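Local coordinates for protein putative kinase (Chloroflexus aurantiacus, PDB 2RHM) that is of unknown function but probably binds a nucleoside triphosphate and transfers a phosphate group, at residues A6-T11 / S79-S84; F39-F44 / P133-D138; R110-G115 / R150-P155. All blocks are in the same frame, centred on the assembly; numbering follows the deposited sequence.

Contact 1. Residues A6-T11 / S79-S84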
# COMPACT_ATOMS: atom_id res chain seq x y z
N ALA B 6 -13.47 -1.31 -10.06
CA ALA B 6 -13.91 0.02 -9.65
C ALA B 6 -12.88 0.67 -8.77
O ALA B 6 -12.20 0.00 -7.98
CB ALA B 6 -15.24 -0.06 -8.90
N LEU B 7 -12.75 1.99 -8.91
CA LEU B 7 -11.90 2.78 -8.03
C LEU B 7 -12.83 3.77 -7.35
O LEU B 7 -13.42 4.62 -8.01
CB LEU B 7 -10.81 3.50 -8.80
CG LEU B 7 -10.00 4.53 -7.99
CD1 LEU B 7 -9.42 3.89 -6.75
CD2 LEU B 7 -8.88 5.17 -8.82
N ILE B 8 -13.00 3.62 -6.03
CA ILE B 8 -13.89 4.46 -5.25
C ILE B 8 -13.06 5.53 -4.59
O ILE B 8 -12.23 5.22 -3.74
CB ILE B 8 -14.69 3.62 -4.21
CG1 ILE B 8 -15.50 2.53 -4.94
CG2 ILE B 8 -15.58 4.52 -3.38
CD1 ILE B 8 -15.81 1.36 -4.08
N ILE B 9 -13.29 6.77 -5.00
CA ILE B 9 -12.55 7.90 -4.51
C ILE B 9 -13.39 8.63 -3.47
O ILE B 9 -14.49 9.08 -3.76
CB ILE B 9 -12.18 8.88 -5.65
CG1 ILE B 9 -11.28 8.19 -6.68
CG2 ILE B 9 -11.54 10.17 -5.11
CD1 ILE B 9 -12.05 7.65 -7.88
N VAL B 10 -12.87 8.69 -2.25
CA VAL B 10 -13.51 9.45 -1.19
C VAL B 10 -12.68 10.67 -0.89
O VAL B 10 -11.53 10.57 -0.47
CB VAL B 10 -13.72 8.63 0.09
CG1 VAL B 10 -14.50 9.43 1.10
CG2 VAL B 10 -14.44 7.33 -0.22
N THR B 11 -13.28 11.84 -1.14
CA THR B 11 -12.58 13.10 -0.99
C THR B 11 -13.33 14.03 -0.04
O THR B 11 -14.44 13.75 0.38
CB THR B 11 -12.33 13.77 -2.35
OG1 THR B 11 -11.38 14.83 -2.19
CG2 THR B 11 -13.63 14.26 -2.94
N SER B 79 -11.21 -4.19 -6.99
CA SER B 79 -11.67 -2.84 -6.74
C SER B 79 -11.09 -2.34 -5.41
O SER B 79 -10.65 -3.13 -4.55
CB SER B 79 -13.20 -2.80 -6.72
OG SER B 79 -13.74 -3.26 -7.95
N LEU B 80 -11.09 -1.03 -5.22
CA LEU B 80 -10.51 -0.46 -4.01
C LEU B 80 -11.00 0.94 -3.74
O LEU B 80 -11.57 1.60 -4.60
CB LEU B 80 -8.98 -0.49 -4.10
CG LEU B 80 -8.34 0.53 -5.04
CD1 LEU B 80 -7.79 1.63 -4.24
CD2 LEU B 80 -7.21 -0.07 -5.83
N ILE B 81 -10.79 1.37 -2.51
CA ILE B 81 -11.17 2.69 -2.04
C ILE B 81 -9.89 3.48 -1.74
O ILE B 81 -8.97 2.97 -1.06
CB ILE B 81 -12.00 2.60 -0.75
CG1 ILE B 81 -13.25 1.73 -0.95
CG2 ILE B 81 -12.34 4.00 -0.25
CD1 ILE B 81 -13.77 1.15 0.36
N MSE B 82 -9.84 4.69 -2.26
CA MSE B 82 -8.76 5.63 -1.95
C MSE B 82 -9.37 6.84 -1.26
O MSE B 82 -10.35 7.40 -1.73
CB MSE B 82 -7.99 6.09 -3.20
CG MSE B 82 -7.23 5.00 -3.95
SE MSE B 82 -6.41 5.70 -5.59
CE MSE B 82 -5.54 7.19 -4.64
N GLU B 83 -8.75 7.26 -0.17
CA GLU B 83 -9.25 8.40 0.60
C GLU B 83 -8.15 9.41 0.85
O GLU B 83 -7.06 9.06 1.34
CB GLU B 83 -9.84 7.91 1.92
CG GLU B 83 -10.30 9.03 2.83
CD GLU B 83 -9.18 9.53 3.77
OE1 GLU B 83 -8.64 8.73 4.57
OE2 GLU B 83 -8.86 10.73 3.72
N SER B 84 -8.43 10.67 0.50
CA SER B 84 -7.53 11.78 0.77
C SER B 84 -8.29 13.08 0.54
O SER B 84 -9.42 13.07 0.05
CB SER B 84 -6.34 11.75 -0.19
OG SER B 84 -5.36 12.71 0.20
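The backbone N of Ala6 donates to the hydroxyl oxygen of Ser79, with 2.9 Å between Ala6 N and Ser79 OG. Ser79 OG stands anti to its own carbonyl carbon (chi1 -58°), which turns it back to the start of the neighbouring strand. Beyond this side-chain bond the backbones take over as a parallel ladder. Ala6 O accepts from Leu80 N, and Ile8 is held through both its N and its O: Ile8 N gives to Leu80 O at 2.9 Å, nearly straight, and Ile8 O receives Met82 N. Val10 repeats the scheme, its N bonded to Met82 O and Val10 O to Ser84 N at 3.2 Å.

The pair lies within the five-stranded parallel sheet of a P-loop NTPase, with strand 6-12 in the middle, between strands 80-83 and 105-112. On one face Leu7 CD1 reaches the selenium of Met82 (SE) at 3.7 Å and Leu80 CD1 at 3.8 Å; helices 52-75 and 88-101 cover this side. On the opposite face Ile8 CB rests on Ile81 CG1, and Val10 CG2 lies beside Ile81 CG2 at 3.9 Å, the two side chains pointing the same way beneath helix 18-29. An alanine in place of Ser79 would probably leave Ala6 N without this acceptor and the start of segment 79-84 less firmly tied to strand 6-12.

Farther along, the Glu83 carboxylate is engaged outside the pair, by a salt bridge from OE2 to Lys18 and a hydrogen bond from OE1 to Ser35. Lys18 belongs to a probable Walker A motif that begins at the end of strand 6-12. The apolar faces of the pair thus give way, at Glu83, to a salt bridge that is likely to hold Lys18 in place in the presumed phosphate-binding loop.

Contact 2. Residues F39-F44 / P133-D138; sequences FKEVMF and PGHCDD. With BEZ (benzoic acid), chain G.
Lys40, Glu41 and Phe44, on one side of helix 36-47, meet His135, and Phe44 also Gly134, in the short 3-10 turn 133-135, part of the connection between helices 115-127 and 141-149 of this P-loop NTPase fold. Lys40 comes first. Its aliphatic chain crosses the imidazole obliquely, Lys40 CE lying 3.8 Å from His135 ND1, while its NZ is hydrogen-bonded to Ser55 OG, a hydroxyl that also bonds His135 O.

Glu41, one residue on, supplies the polar link. His135 NE2 donates to Glu41 OE2 at 2.8 Å, an almost straight bond (177°) lying in the imidazole plane and meeting the carboxylate oxygen on its anti side. The donor stands 21° out of the carboxylate plane.

Phe44 completes the set. Its ring presents an edge to the face of His135 in a T-shaped stack, the centroids 5.4 Å apart. Gly134 CA sits over a face of the phenyl ring in a CH-pi contact, 4.0 Å from the Phe44 centroid; a side chain on this glycine would run into Phe44 CD2.

The same loop carries Asp137 to the benzoic acid pocket. Arg131 NE forms a salt bridge with its OD2, and Asp137 OD1 lies 3.3 Å from C5 of the benzoic acid.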
# COMPACT_ATOMS: atom_id res chain seq x y z
N PHE B 39 -1.22 6.29 5.69
CA PHE B 39 0.11 6.09 5.14
C PHE B 39 1.12 7.06 5.80
O PHE B 39 2.25 6.68 6.13
CB PHE B 39 0.09 6.30 3.61
CG PHE B 39 -0.38 5.10 2.82
CD1 PHE B 39 -1.37 4.24 3.28
CD2 PHE B 39 0.13 4.87 1.56
CE1 PHE B 39 -1.78 3.15 2.51
CE2 PHE B 39 -0.26 3.78 0.80
CZ PHE B 39 -1.22 2.93 1.27
N LYS B 40 0.70 8.32 6.00
CA LYS B 40 1.54 9.31 6.63
C LYS B 40 1.91 8.86 8.03
O LYS B 40 3.08 8.96 8.43
CB LYS B 40 0.87 10.67 6.71
CG LYS B 40 0.58 11.34 5.36
CD LYS B 40 0.04 12.79 5.54
CE LYS B 40 1.02 13.72 6.27
NZ LYS B 40 0.46 15.12 6.39
N GLU B 41 0.92 8.35 8.76
CA GLU B 41 1.15 7.88 10.13
C GLU B 41 2.13 6.70 10.22
O GLU B 41 2.97 6.66 11.12
CB GLU B 41 -0.17 7.62 10.83
CG GLU B 41 -0.91 8.94 11.02
CD GLU B 41 -2.29 8.81 11.56
OE1 GLU B 41 -2.57 7.83 12.28
OE2 GLU B 41 -3.08 9.74 11.27
N VAL B 42 2.05 5.78 9.26
CA VAL B 42 3.01 4.68 9.20
C VAL B 42 4.41 5.30 9.01
O VAL B 42 5.36 4.91 9.67
CB VAL B 42 2.69 3.70 8.06
CG1 VAL B 42 3.80 2.69 7.91
CG2 VAL B 42 1.36 2.99 8.31
N MSE B 43 4.53 6.29 8.13
CA MSE B 43 5.81 6.94 7.92
C MSE B 43 6.31 7.73 9.12
O MSE B 43 7.51 7.71 9.40
CB MSE B 43 5.81 7.79 6.66
CG MSE B 43 5.97 6.92 5.45
SE MSE B 43 6.13 7.95 3.80
CE MSE B 43 4.72 8.17 3.72
N PHE B 44 5.43 8.44 9.82
CA PHE B 44 5.85 9.19 11.00
C PHE B 44 6.36 8.21 12.07
O PHE B 44 7.35 8.48 12.76
CB PHE B 44 4.70 10.00 11.59
CG PHE B 44 4.24 11.18 10.77
CD1 PHE B 44 5.13 12.02 10.12
CD2 PHE B 44 2.89 11.49 10.70
CE1 PHE B 44 4.67 13.12 9.40
CE2 PHE B 44 2.44 12.58 9.98
CZ PHE B 44 3.32 13.39 9.34
N PRO B 133 0.24 13.33 16.26
CA PRO B 133 0.89 14.63 16.41
C PRO B 133 1.81 15.03 15.25
O PRO B 133 2.06 16.22 15.06
CB PRO B 133 1.73 14.46 17.68
CG PRO B 133 1.99 12.99 17.77
CD PRO B 133 0.72 12.37 17.28
N GLY B 134 2.31 14.07 14.48
CA GLY B 134 3.24 14.36 13.39
C GLY B 134 2.66 15.17 12.25
O GLY B 134 3.40 15.79 11.48
N HIS B 135 1.33 15.18 12.16
CA HIS B 135 0.63 15.90 11.09
C HIS B 135 0.87 17.39 11.20
O HIS B 135 0.86 18.10 10.18
CB HIS B 135 -0.87 15.62 11.12
CG HIS B 135 -1.25 14.24 10.73
ND1 HIS B 135 -1.08 13.75 9.45
CD2 HIS B 135 -1.83 13.24 11.44
CE1 HIS B 135 -1.54 12.51 9.39
NE2 HIS B 135 -2.01 12.18 10.58
N CYS B 136 1.11 17.87 12.42
CA CYS B 136 1.39 19.27 12.66
C CYS B 136 0.34 20.11 11.96
O CYS B 136 0.67 21.01 11.18
CB CYS B 136 2.78 19.63 12.16
SG CYS B 136 4.11 18.95 13.13
N ASP B 137 -0.92 19.80 12.24
CA ASP B 137 -2.04 20.47 11.61
C ASP B 137 -2.09 21.94 11.97
O ASP B 137 -2.08 22.29 13.15
CB ASP B 137 -3.34 19.83 12.05
CG ASP B 137 -3.48 18.44 11.55
OD1 ASP B 137 -3.44 18.26 10.32
OD2 ASP B 137 -3.64 17.54 12.40
N ASP B 138 -2.14 22.77 10.93
CA ASP B 138 -2.26 24.20 11.10
C ASP B 138 -3.54 24.44 11.90
O ASP B 138 -4.64 24.14 11.42
CB ASP B 138 -2.32 24.86 9.72
C BEZ G . -8.70 15.08 10.27
O1 BEZ G . -9.38 14.32 11.01
O2 BEZ G . -8.54 14.81 9.05
C1 BEZ G . -8.09 16.31 10.86
C2 BEZ G . -8.28 16.59 12.21
C3 BEZ G . -7.70 17.73 12.76
C4 BEZ G . -6.94 18.58 11.95
C5 BEZ G . -6.76 18.29 10.60
C6 BEZ G . -7.33 17.14 10.05

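Contact 3. Residues R110-G115 / R150-P155; sequences RCVASG and RGDIPP
The end of strand 105-112 meets the loop that leads from helix 141-149 toward strand 162-166, and Arg110 makes the direct polar bond between them. Arg110 NH1 donates to Ile153 O at 2.9 Å. The carbonyl oxygen lies in the guanidinium plane, at its edge, whereas the donor is tilted 35° from the plane of the carbonyl. Arg110 CG is anti to the backbone N (chi1 172°), which sets it near Ile153 CG2; the chain then bends at chi3. The aliphatic part slides past Ile153 in the opposite direction, Arg110 CD lying 3.7 Å from Ile153 CG2. Arg110 NE is hydrogen-bonded to Thr164 OG1, so one guanidinium ties the loop to the neighbouring strand 162-166 as well.

In the parallel sheet of this P-loop NTPase, segment 110-115 runs out of its strand into the N-cap of helix 115-127, with Ser114 OG capping Val117 N. The loop runs alongside, residues 152-155 heading in the direction opposite to 110-113. Asp152 is placed across Val112 at about a right angle, with Asp152 CG 3.4 Å from Val112 CG1. The Asp152 carboxylate and the Arg110 guanidinium are oppositely charged, but their planes are turned 80° apart and the charged atoms do not touch.

Two waters fill out the polar contact. One donates to Cys111 O at 2.8 Å and accepts from Ile153 N, joining the two backbones where they do not bond directly. The other donates to Asp152 OD1 at 2.9 Å and takes a longer bond, 3.3 Å, from Ala113 N. At the far end of the loop contact Pro155 CD approaches Arg110 NH1, while its ring also packs on Leu162. Ile153 additionally touches His13, in the loop of the probable Walker A motif.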
# COMPACT_ATOMS: atom_id res chain seq x y z
N ARG B 110 -17.82 12.81 -2.21
CA ARG B 110 -17.25 14.02 -1.68
C ARG B 110 -17.94 14.35 -0.37
O ARG B 110 -19.16 14.44 -0.31
CB ARG B 110 -17.38 15.19 -2.64
CG ARG B 110 -16.94 16.48 -1.97
CD ARG B 110 -17.11 17.68 -2.82
NE ARG B 110 -18.50 17.93 -3.20
CZ ARG B 110 -18.92 19.06 -3.73
NH1 ARG B 110 -18.07 20.06 -3.92
NH2 ARG B 110 -20.20 19.22 -4.06
N CYS B 111 -17.15 14.51 0.69
CA CYS B 111 -17.69 14.88 1.98
C CYS B 111 -17.54 16.37 2.18
O CYS B 111 -16.54 16.93 1.78
CB CYS B 111 -16.95 14.15 3.09
SG CYS B 111 -17.09 12.38 2.96
N VAL B 112 -18.54 16.98 2.80
CA VAL B 112 -18.54 18.41 3.06
C VAL B 112 -19.15 18.64 4.45
O VAL B 112 -19.83 17.77 4.99
CB VAL B 112 -19.34 19.19 1.98
CG1 VAL B 112 -18.73 18.99 0.57
CG2 VAL B 112 -20.81 18.80 1.99
N ALA B 113 -18.87 19.79 5.05
CA ALA B 113 -19.52 20.20 6.30
C ALA B 113 -19.33 21.67 6.52
O ALA B 113 -18.46 22.30 5.92
CB ALA B 113 -19.00 19.42 7.46
N SER B 114 -20.12 22.22 7.44
CA SER B 114 -20.08 23.65 7.72
C SER B 114 -18.76 24.02 8.36
O SER B 114 -18.14 23.19 9.05
CB SER B 114 -21.27 24.08 8.60
OG SER B 114 -21.13 23.63 9.94
N GLY B 115 -18.31 25.24 8.09
CA GLY B 115 -17.07 25.75 8.67
C GLY B 115 -17.05 25.65 10.19
O GLY B 115 -16.07 25.22 10.76
N ARG B 150 -13.74 28.42 3.92
CA ARG B 150 -13.21 27.74 2.73
C ARG B 150 -14.24 27.23 1.72
O ARG B 150 -13.99 27.23 0.52
CB ARG B 150 -12.33 26.57 3.16
CG ARG B 150 -11.53 25.94 2.05
CD ARG B 150 -10.21 25.47 2.56
NE ARG B 150 -10.35 24.35 3.48
CZ ARG B 150 -9.48 24.02 4.43
NH1 ARG B 150 -8.39 24.76 4.65
NH2 ARG B 150 -9.72 22.96 5.18
N GLY B 151 -15.40 26.77 2.18
CA GLY B 151 -16.34 26.16 1.24
C GLY B 151 -15.89 24.76 0.85
O GLY B 151 -14.83 24.28 1.28
N ASP B 152 -16.69 24.12 0.02
CA ASP B 152 -16.53 22.71 -0.27
C ASP B 152 -15.41 22.36 -1.25
O ASP B 152 -15.13 23.09 -2.19
CB ASP B 152 -17.86 22.17 -0.74
CG ASP B 152 -18.95 22.39 0.29
OD1 ASP B 152 -18.61 22.61 1.48
OD2 ASP B 152 -20.13 22.35 -0.09
N ILE B 153 -14.74 21.24 -1.00
CA ILE B 153 -13.63 20.85 -1.84
C ILE B 153 -14.13 20.57 -3.25
O ILE B 153 -15.17 19.91 -3.44
CB ILE B 153 -12.88 19.60 -1.30
CG1 ILE B 153 -11.49 19.50 -1.88
CG2 ILE B 153 -13.64 18.33 -1.59
CD1 ILE B 153 -10.62 18.46 -1.19
N PRO B 154 -13.42 21.07 -4.27
CA PRO B 154 -13.82 20.67 -5.61
C PRO B 154 -13.55 19.17 -5.87
O PRO B 154 -12.48 18.67 -5.54
CB PRO B 154 -12.94 21.55 -6.51
CG PRO B 154 -12.54 22.70 -5.62
CD PRO B 154 -12.32 22.05 -4.30
N PRO B 155 -14.50 18.47 -6.50
CA PRO B 155 -14.29 17.06 -6.73
C PRO B 155 -13.36 16.82 -7.92
O PRO B 155 -13.17 17.73 -8.76
CB PRO B 155 -15.70 16.54 -7.04
CG PRO B 155 -16.42 17.69 -7.58
CD PRO B 155 -15.80 18.93 -7.03
O HOH W 1 -15.15 19.37 1.47
O HOH W 2 -16.65 21.21 3.11

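Contacts 1 and 3 share the parallel sheet, since strands 6-12 and 105-112 are neighbours in it, and they touch where Thr11 O lies 2.8 Å from Cys111 N, a probable hydrogen bond, and Thr11 OG1 packs on Ile153 CD1. Contact 1 is core, joined by a backbone ladder and apolar side chains; contact 3, partly buried at the end of strand 105-112, depends on an arginine and bridging waters. Contact 2 is also largely buried but lies outside the sheet, about 21 Å from contact 1 between centres, and joins a helix to a loop through aromatic and histidine-carboxylate chemistry. Of the three, contact 2 holds a residue of the benzoic acid pocket.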